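Local atomic coordinates of ribosomal RNA small subunit methyltransferase D (PDB entry 2IFT), a protein that probably methylates N2 of guanine 966 of 16S rRNA in the assembled 30S particle, with S-adenosyl-L-methionine as methyl donor. Residues F116-D127 with L146-A157. Sequence-based numbering, arbitrary orientation.
Sequences FLKQPQNQPHFD and LLCENNWLKPNA
Phe126 and Leu153 form a parallel beta bridge. Trp152 O accepts from His125 N and from Phe126 N (3.1 Å). Lys154 N then donates to Phe126 O. Further back, Gln121 N bonds to Asn150 O just past the end of helix 139-149, and Asn151 ND2 reaches Gln121 O at 2.8 Å, above the carbonyl plane.

The loop 117-125 wraps round the buried Trp152 indole. Leu117 CD2 sits over the five-membered ring, 3.7 Å from its centroid. The Gln121 side chain, bent at chi2 (-54°), lies over the opposite face with its amide plane 22° from the ring. Gln121 NE2 donates to Gln119 O, which fixes that amide. Two side chains grip Leu117 O: Asn150 ND2 (2.8 Å) in the carbonyl plane on a lone pair, and Trp152 NE1 (3.0 Å) tilted from that plane. The indole turns an edge to the face of His125. It meets Phe126 rim to rim, Phe126 CE1 to Trp152 CE3 being 3.5 Å. Phe116 completes this aromatic cluster.

Lys154 extends past Pro124 to a salt bridge, Lys154 NZ to Asp127 OD2 3.6 Å; Asp127 OD2 also accepts from Glu56 N. A water joins Asp127 OD1 to Pro155 O.

The contact ties together the entries to the parallel neighbours 126-131 and 157-164, linked through helix 139-149 in a beta-alpha-beta crossover of the Rossmann-like methyltransferase fold.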
loop_
_atom_site.group_PDB
_atom_site.type_symbol
_atom_site.label_atom_id
_atom_site.label_comp_id
_atom_site.label_asym_id
_atom_site.label_seq_id
_atom_site.Cartn_x
_atom_site.Cartn_y
_atom_site.Cartn_z
ATOM N N PHE A 116 1.693 13.365 5.550
ATOM C CA PHE A 116 0.472 13.397 4.752
ATOM C C PHE A 116 -0.730 12.883 5.554
ATOM O O PHE A 116 -1.805 13.479 5.527
ATOM C CB PHE A 116 0.651 12.541 3.486
ATOM C CG PHE A 116 -0.638 12.227 2.759
ATOM C CD1 PHE A 116 -1.230 10.972 2.875
ATOM C CD2 PHE A 116 -1.230 13.166 1.921
ATOM C CE1 PHE A 116 -2.391 10.650 2.153
ATOM C CE2 PHE A 116 -2.393 12.858 1.196
ATOM C CZ PHE A 116 -2.970 11.596 1.314
ATOM N N LEU A 117 -0.527 11.774 6.264
ATOM C CA LEU A 117 -1.578 11.149 7.058
ATOM C C LEU A 117 -1.966 11.886 8.346
ATOM O O LEU A 117 -2.869 11.449 9.045
ATOM C CB LEU A 117 -1.184 9.699 7.397
ATOM C CG LEU A 117 -1.003 8.702 6.240
ATOM C CD1 LEU A 117 -0.521 7.374 6.793
ATOM C CD2 LEU A 117 -2.321 8.513 5.488
ATOM N N LYS A 118 -1.296 12.990 8.666
ATOM C CA LYS A 118 -1.636 13.742 9.884
ATOM C C LYS A 118 -2.862 14.625 9.668
ATOM O O LYS A 118 -3.418 15.172 10.621
ATOM C CB LYS A 118 -0.471 14.625 10.337
ATOM C CG LYS A 118 0.733 13.879 10.863
ATOM C CD LYS A 118 1.850 14.855 11.216
ATOM C CE LYS A 118 3.063 14.123 11.749
ATOM N NZ LYS A 118 2.704 13.365 12.972
ATOM N N GLN A 119 -3.283 14.760 8.415
ATOM C CA GLN A 119 -4.442 15.572 8.074
ATOM C C GLN A 119 -5.760 14.818 8.324
ATOM O O GLN A 119 -6.069 13.863 7.617
ATOM C CB GLN A 119 -4.333 15.990 6.607
ATOM C CG GLN A 119 -5.506 16.780 6.084
ATOM C CD GLN A 119 -5.343 17.132 4.628
ATOM O OE1 GLN A 119 -4.689 18.122 4.273
ATOM N NE2 GLN A 119 -5.926 16.314 3.766
ATOM N N PRO A 120 -6.547 15.239 9.338
ATOM C CA PRO A 120 -7.831 14.605 9.685
ATOM C C PRO A 120 -8.814 14.592 8.519
ATOM O O PRO A 120 -9.166 15.641 7.992
ATOM C CB PRO A 120 -8.340 15.461 10.846
ATOM C CG PRO A 120 -7.073 15.917 11.512
ATOM C CD PRO A 120 -6.204 16.288 10.319
ATOM N N GLN A 121 -9.264 13.412 8.117
ATOM C CA GLN A 121 -10.184 13.329 6.993
ATOM C C GLN A 121 -11.665 13.295 7.389
ATOM O O GLN A 121 -12.046 12.635 8.353
ATOM C CB GLN A 121 -9.837 12.103 6.137
ATOM C CG GLN A 121 -8.434 12.145 5.551
ATOM C CD GLN A 121 -8.161 13.427 4.770
ATOM O OE1 GLN A 121 -8.811 13.708 3.765
ATOM N NE2 GLN A 121 -7.190 14.209 5.233
ATOM N N ASN A 122 -12.493 14.019 6.640
ATOM C CA ASN A 122 -13.930 14.055 6.910
ATOM C C ASN A 122 -14.578 12.767 6.475
ATOM O O ASN A 122 -15.609 12.380 7.009
ATOM C CB ASN A 122 -14.607 15.175 6.142
ATOM C CG ASN A 122 -14.028 16.511 6.454
ATOM O OD1 ASN A 122 -13.505 16.726 7.550
ATOM N ND2 ASN A 122 -14.122 17.436 5.502
ATOM N N GLN A 123 -13.963 12.108 5.500
ATOM C CA GLN A 123 -14.489 10.868 4.947
ATOM C C GLN A 123 -13.344 9.900 4.664
ATOM O O GLN A 123 -12.283 10.315 4.212
ATOM C CB GLN A 123 -15.230 11.202 3.655
ATOM C CG GLN A 123 -16.100 10.112 3.105
ATOM C CD GLN A 123 -16.984 10.624 1.990
ATOM O OE1 GLN A 123 -17.755 11.573 2.178
ATOM N NE2 GLN A 123 -16.883 10.003 0.818
ATOM N N PRO A 124 -13.537 8.599 4.937
ATOM C CA PRO A 124 -12.471 7.615 4.685
ATOM C C PRO A 124 -12.072 7.612 3.209
ATOM O O PRO A 124 -12.872 7.977 2.349
ATOM C CB PRO A 124 -13.115 6.294 5.110
ATOM C CG PRO A 124 -14.117 6.713 6.147
ATOM C CD PRO A 124 -14.718 7.952 5.538
ATOM N N HIS A 125 -10.843 7.214 2.906
ATOM C CA HIS A 125 -10.408 7.192 1.511
ATOM C C HIS A 125 -9.957 5.827 1.014
ATOM O O HIS A 125 -10.036 5.551 -0.179
ATOM C CB HIS A 125 -9.227 8.144 1.270
ATOM C CG HIS A 125 -9.526 9.588 1.512
ATOM N ND1 HIS A 125 -8.735 10.601 1.013
ATOM C CD2 HIS A 125 -10.504 10.195 2.226
ATOM C CE1 HIS A 125 -9.213 11.767 1.407
ATOM N NE2 HIS A 125 -10.287 11.548 2.144
ATOM N N PHE A 126 -9.498 4.967 1.915
ATOM C CA PHE A 126 -8.948 3.702 1.464
ATOM C C PHE A 126 -9.532 2.364 1.892
ATOM O O PHE A 126 -9.840 2.145 3.067
ATOM C CB PHE A 126 -7.449 3.713 1.768
ATOM C CG PHE A 126 -6.763 4.980 1.348
ATOM C CD1 PHE A 126 -6.257 5.860 2.297
ATOM C CD2 PHE A 126 -6.624 5.299 -0.007
ATOM C CE1 PHE A 126 -5.615 7.054 1.904
ATOM C CE2 PHE A 126 -5.987 6.484 -0.408
ATOM C CZ PHE A 126 -5.485 7.362 0.554
ATOM N N ASP A 127 -9.653 1.479 0.903
ATOM C CA ASP A 127 -10.151 0.112 1.066
ATOM C C ASP A 127 -8.944 -0.792 1.293
ATOM O O ASP A 127 -9.048 -1.841 1.935
ATOM C CB ASP A 127 -10.867 -0.362 -0.204
ATOM C CG ASP A 127 -12.161 0.373 -0.461
ATOM O OD1 ASP A 127 -13.153 0.082 0.239
ATOM O OD2 ASP A 127 -12.187 1.247 -1.356
ATOM N N LEU A 146 -1.649 6.944 12.682
ATOM C CA LEU A 146 -2.278 8.025 11.931
ATOM C C LEU A 146 -3.481 7.558 11.099
ATOM O O LEU A 146 -4.507 8.235 11.047
ATOM C CB LEU A 146 -1.236 8.695 11.044
ATOM C CG LEU A 146 -0.077 9.344 11.823
ATOM C CD1 LEU A 146 1.025 9.781 10.860
ATOM C CD2 LEU A 146 -0.600 10.540 12.627
ATOM N N LEU A 147 -3.357 6.411 10.440
ATOM C CA LEU A 147 -4.472 5.883 9.659
ATOM C C LEU A 147 -5.703 5.820 10.550
ATOM O O LEU A 147 -6.776 6.287 10.177
ATOM C CB LEU A 147 -4.156 4.477 9.138
ATOM C CG LEU A 147 -3.239 4.367 7.919
ATOM C CD1 LEU A 147 -2.913 2.908 7.669
ATOM C CD2 LEU A 147 -3.915 4.986 6.698
ATOM N N CYS A 148 -5.533 5.238 11.737
ATOM C CA CYS A 148 -6.626 5.097 12.705
ATOM C C CYS A 148 -7.092 6.424 13.276
ATOM O O CYS A 148 -8.286 6.708 13.342
ATOM C CB CYS A 148 -6.195 4.207 13.868
ATOM S SG CYS A 148 -6.428 2.444 13.596
ATOM N N GLU A 149 -6.129 7.224 13.706
ATOM C CA GLU A 149 -6.410 8.515 14.304
ATOM C C GLU A 149 -7.156 9.469 13.398
ATOM O O GLU A 149 -8.097 10.118 13.824
ATOM C CB GLU A 149 -5.100 9.169 14.723
ATOM C CG GLU A 149 -5.059 9.639 16.160
ATOM C CD GLU A 149 -3.637 9.701 16.690
ATOM O OE1 GLU A 149 -2.826 10.486 16.140
ATOM O OE2 GLU A 149 -3.328 8.957 17.652
ATOM N N ASN A 150 -6.753 9.538 12.135
ATOM C CA ASN A 150 -7.365 10.494 11.236
ATOM C C ASN A 150 -8.398 10.064 10.207
ATOM O O ASN A 150 -8.485 10.648 9.130
ATOM C CB ASN A 150 -6.256 11.331 10.591
ATOM C CG ASN A 150 -5.409 12.062 11.633
ATOM O OD1 ASN A 150 -5.939 12.774 12.484
ATOM N ND2 ASN A 150 -4.094 11.881 11.576
ATOM N N ASN A 151 -9.179 9.042 10.543
ATOM C CA ASN A 151 -10.298 8.626 9.701
ATOM C C ASN A 151 -9.949 8.365 8.233
ATOM O O ASN A 151 -10.647 8.836 7.340
ATOM C CB ASN A 151 -11.362 9.735 9.805
ATOM C CG ASN A 151 -12.739 9.299 9.335
ATOM O OD1 ASN A 151 -13.175 8.186 9.608
ATOM N ND2 ASN A 151 -13.445 10.197 8.648
ATOM N N TRP A 152 -8.890 7.605 7.981
ATOM C CA TRP A 152 -8.464 7.332 6.613
ATOM C C TRP A 152 -9.033 6.057 6.032
ATOM O O TRP A 152 -9.224 5.946 4.818
ATOM C CB TRP A 152 -6.945 7.213 6.536
ATOM C CG TRP A 152 -6.230 8.487 6.686
ATOM C CD1 TRP A 152 -5.666 8.979 7.819
ATOM C CD2 TRP A 152 -6.023 9.470 5.666
ATOM N NE1 TRP A 152 -5.118 10.211 7.574
ATOM C CE2 TRP A 152 -5.322 10.536 6.259
ATOM C CE3 TRP A 152 -6.366 9.548 4.305
ATOM C CZ2 TRP A 152 -4.949 11.679 5.542
ATOM C CZ3 TRP A 152 -5.997 10.690 3.587
ATOM C CH2 TRP A 152 -5.295 11.738 4.209
ATOM N N LEU A 153 -9.291 5.099 6.913
ATOM C CA LEU A 153 -9.768 3.794 6.515
ATOM C C LEU A 153 -11.249 3.594 6.432
ATOM O O LEU A 153 -12.007 3.980 7.317
ATOM C CB LEU A 153 -9.195 2.739 7.445
ATOM C CG LEU A 153 -7.667 2.725 7.444
ATOM C CD1 LEU A 153 -7.204 1.745 8.492
ATOM C CD2 LEU A 153 -7.126 2.352 6.060
ATOM N N LYS A 154 -11.645 2.952 5.349
ATOM C CA LYS A 154 -13.031 2.641 5.122
ATOM C C LYS A 154 -13.270 1.314 5.825
ATOM O O LYS A 154 -12.334 0.525 6.037
ATOM C CB LYS A 154 -13.262 2.550 3.629
ATOM C CG LYS A 154 -12.875 3.850 2.951
ATOM C CD LYS A 154 -13.047 3.790 1.461
ATOM C CE LYS A 154 -14.369 3.180 1.091
ATOM N NZ LYS A 154 -14.705 3.543 -0.300
ATOM N N PRO A 155 -14.520 1.046 6.207
ATOM C CA PRO A 155 -14.816 -0.209 6.894
ATOM C C PRO A 155 -14.315 -1.447 6.153
ATOM O O PRO A 155 -14.413 -1.543 4.931
ATOM C CB PRO A 155 -16.343 -0.160 7.056
ATOM C CG PRO A 155 -16.802 0.721 5.911
ATOM C CD PRO A 155 -15.752 1.810 5.934
ATOM N N ASN A 156 -13.735 -2.374 6.907
ATOM C CA ASN A 156 -13.229 -3.624 6.354
ATOM C C ASN A 156 -11.991 -3.485 5.494
ATOM O O ASN A 156 -11.642 -4.413 4.772
ATOM C CB ASN A 156 -14.324 -4.322 5.549
ATOM C CG ASN A 156 -15.559 -4.575 6.374
ATOM O OD1 ASN A 156 -15.464 -5.019 7.528
ATOM N ND2 ASN A 156 -16.727 -4.301 5.798
ATOM N N ALA A 157 -11.338 -2.330 5.559
ATOM C CA ALA A 157 -10.124 -2.117 4.787
ATOM C C ALA A 157 -9.082 -3.100 5.278
ATOM O O ALA A 157 -9.054 -3.440 6.465
ATOM C CB ALA A 157 -9.618 -0.691 4.980
HETATM O O HOH W 1 -13.069 -1.489 2.686
#